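Local structure of polyhomeotic (Drosophila melanogaster, 1KW4) at residues 14-19 and 44-50. The protein is a Polycomb group protein that maintains the repressed state of homeotic genes as part of the PRC1 complex, and the piece described here is its polymer-forming SAM domain. The protein carries 1 engineered substitution. Sequence-based numbering, arbitrary orientation.
Sequences ISSWSV and IDGQALL
Ile14 and Leu50 meet at an oblique angle, methyl against branch: CG2 of Ile14 lies 3.7 Å from Leu50 CG. In Ile14 that methyl stands opposite the backbone N, because chi1 of -63° swings CG1 to the amide side, and CD1 then reaches toward the other leucine methyl, CD2. An alanine in place of Leu50 would probably open a gap beneath the Ile14 methyl and cost the link to Val75 of helix 65-78.

One helical turn earlier, Gly46 illustrates how a helix start can dock on a loop without any side chain. Its N-H bonds to Trp17 O at 2.9 Å, meeting the oxygen from above the carbonyl plane, while its CA makes a C-H...O contact with Ile14 O. A beta carbon at Gly46 would clash with that same oxygen. A water joins Trp17 O and Ser15 O to Gln47 N, so the first turn's amides are shared between loop, solvent and Asp45, whose OD1 accepts from Ala48 N as an N-cap.

On the inner side the indole of Trp17 carries Ile14 CA over one face, and Leu49 CD2 approaches CZ3 obliquely at 3.9 Å. The indole NE1 is held by Pro12 O, and Phe25 of helix 19-27 meets the ring with planes inclined by about 55°. Val19, opening that helix, sets CG2 against Ile44 O.

Together these contacts join the N-terminal arm to helix 46-51 beside the long C-terminal helix 65-78, within the five-helix bundle characteristic of SAM domains.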
loop_
_atom_site.group_PDB
_atom_site.type_symbol
_atom_site.label_atom_id
_atom_site.label_comp_id
_atom_site.label_asym_id
_atom_site.label_seq_id
_atom_site.Cartn_x
_atom_site.Cartn_y
_atom_site.Cartn_z
ATOM N N ILE A 14 7.403 -8.121 -5.034
ATOM C CA ILE A 14 6.279 -7.186 -5.009
ATOM C C ILE A 14 5.657 -7.014 -6.392
ATOM O O ILE A 14 4.435 -6.936 -6.525
ATOM C CB ILE A 14 6.711 -5.791 -4.464
ATOM C CG1 ILE A 14 7.170 -5.922 -3.011
ATOM C CG2 ILE A 14 5.539 -4.812 -4.531
ATOM C CD1 ILE A 14 7.720 -4.631 -2.427
ATOM N N SER A 15 6.487 -6.977 -7.430
ATOM C CA SER A 15 5.977 -6.813 -8.784
ATOM C C SER A 15 4.982 -7.910 -9.186
ATOM O O SER A 15 4.207 -7.727 -10.123
ATOM C CB SER A 15 7.141 -6.764 -9.787
ATOM O OG SER A 15 7.979 -7.901 -9.656
ATOM N N SER A 16 4.998 -9.037 -8.476
ATOM C CA SER A 16 4.088 -10.147 -8.770
ATOM C C SER A 16 2.795 -10.132 -7.944
ATOM O O SER A 16 1.890 -10.939 -8.188
ATOM C CB SER A 16 4.795 -11.488 -8.535
ATOM O OG SER A 16 4.939 -11.747 -7.142
ATOM N N TRP A 17 2.699 -9.225 -6.976
ATOM C CA TRP A 17 1.513 -9.158 -6.116
ATOM C C TRP A 17 0.233 -8.726 -6.827
ATOM O O TRP A 17 0.234 -7.792 -7.626
ATOM C CB TRP A 17 1.750 -8.200 -4.939
ATOM C CG TRP A 17 2.818 -8.611 -3.949
ATOM C CD1 TRP A 17 3.692 -9.663 -4.050
ATOM C CD2 TRP A 17 3.159 -7.922 -2.741
ATOM N NE1 TRP A 17 4.562 -9.661 -2.980
ATOM C CE2 TRP A 17 4.255 -8.603 -2.163
ATOM C CE3 TRP A 17 2.644 -6.789 -2.091
ATOM C CZ2 TRP A 17 4.848 -8.186 -0.966
ATOM C CZ3 TRP A 17 3.232 -6.373 -0.903
ATOM C CH2 TRP A 17 4.324 -7.070 -0.350
ATOM N N SER A 18 -0.865 -9.409 -6.522
ATOM C CA SER A 18 -2.161 -9.073 -7.101
ATOM C C SER A 18 -2.809 -7.980 -6.244
ATOM O O SER A 18 -2.256 -7.577 -5.219
ATOM C CB SER A 18 -3.073 -10.301 -7.097
ATOM O OG SER A 18 -3.344 -10.718 -5.765
ATOM N N VAL A 19 -3.978 -7.501 -6.664
ATOM C CA VAL A 19 -4.689 -6.490 -5.883
ATOM C C VAL A 19 -5.041 -7.106 -4.523
ATOM O O VAL A 19 -4.910 -6.455 -3.484
ATOM C CB VAL A 19 -5.987 -6.026 -6.600
ATOM C CG1 VAL A 19 -6.853 -5.191 -5.650
ATOM C CG2 VAL A 19 -5.627 -5.184 -7.830
ATOM N N ILE A 44 -5.075 -1.286 -6.676
ATOM C CA ILE A 44 -3.637 -1.172 -6.485
ATOM C C ILE A 44 -3.012 -2.568 -6.381
ATOM O O ILE A 44 -3.219 -3.270 -5.384
ATOM C CB ILE A 44 -3.303 -0.401 -5.171
ATOM C CG1 ILE A 44 -3.990 0.975 -5.156
ATOM C CG2 ILE A 44 -1.784 -0.276 -5.009
ATOM C CD1 ILE A 44 -3.472 1.966 -6.169
ATOM N N ASP A 45 -2.278 -2.986 -7.411
ATOM C CA ASP A 45 -1.587 -4.272 -7.366
ATOM C C ASP A 45 -0.121 -3.963 -7.056
ATOM O O ASP A 45 0.217 -2.810 -6.797
ATOM C CB ASP A 45 -1.721 -5.052 -8.689
ATOM C CG ASP A 45 -1.159 -4.306 -9.888
ATOM O OD1 ASP A 45 -0.593 -3.205 -9.726
ATOM O OD2 ASP A 45 -1.289 -4.843 -11.011
ATOM N N GLY A 46 0.738 -4.982 -7.064
ATOM C CA GLY A 46 2.144 -4.772 -6.746
ATOM C C GLY A 46 2.882 -3.748 -7.591
ATOM O O GLY A 46 3.650 -2.934 -7.066
ATOM N N GLN A 47 2.670 -3.788 -8.901
ATOM C CA GLN A 47 3.330 -2.836 -9.790
ATOM C C GLN A 47 2.943 -1.401 -9.438
ATOM O O GLN A 47 3.785 -0.501 -9.471
ATOM C CB GLN A 47 2.975 -3.142 -11.246
ATOM C CG GLN A 47 3.662 -4.385 -11.794
ATOM C CD GLN A 47 5.109 -4.134 -12.173
ATOM O OE1 GLN A 47 5.890 -3.599 -11.384
ATOM N NE2 GLN A 47 5.477 -4.527 -13.389
ATOM N N ALA A 48 1.675 -1.189 -9.099
ATOM C CA ALA A 48 1.206 0.144 -8.728
ATOM C C ALA A 48 1.761 0.549 -7.362
ATOM O O ALA A 48 2.126 1.707 -7.144
ATOM C CB ALA A 48 -0.321 0.175 -8.699
ATOM N N LEU A 49 1.816 -0.409 -6.441
ATOM C CA LEU A 49 2.323 -0.152 -5.092
ATOM C C LEU A 49 3.759 0.376 -5.120
ATOM O O LEU A 49 4.130 1.255 -4.334
ATOM C CB LEU A 49 2.261 -1.437 -4.258
ATOM C CG LEU A 49 2.691 -1.339 -2.793
ATOM C CD1 LEU A 49 1.762 -0.382 -2.048
ATOM C CD2 LEU A 49 2.657 -2.724 -2.151
ATOM N N LEU A 50 4.565 -0.160 -6.028
ATOM C CA LEU A 50 5.953 0.263 -6.151
ATOM C C LEU A 50 6.072 1.724 -6.588
ATOM O O LEU A 50 7.085 2.378 -6.322
ATOM C CB LEU A 50 6.687 -0.644 -7.144
ATOM C CG LEU A 50 6.946 -2.074 -6.648
ATOM C CD1 LEU A 50 7.410 -2.956 -7.796
ATOM C CD2 LEU A 50 7.985 -2.039 -5.536
HETATM O O HOH W 1 1.656 -6.652 -9.792
HETATM O O HOH W 2 -5.084 -3.555 -3.107
#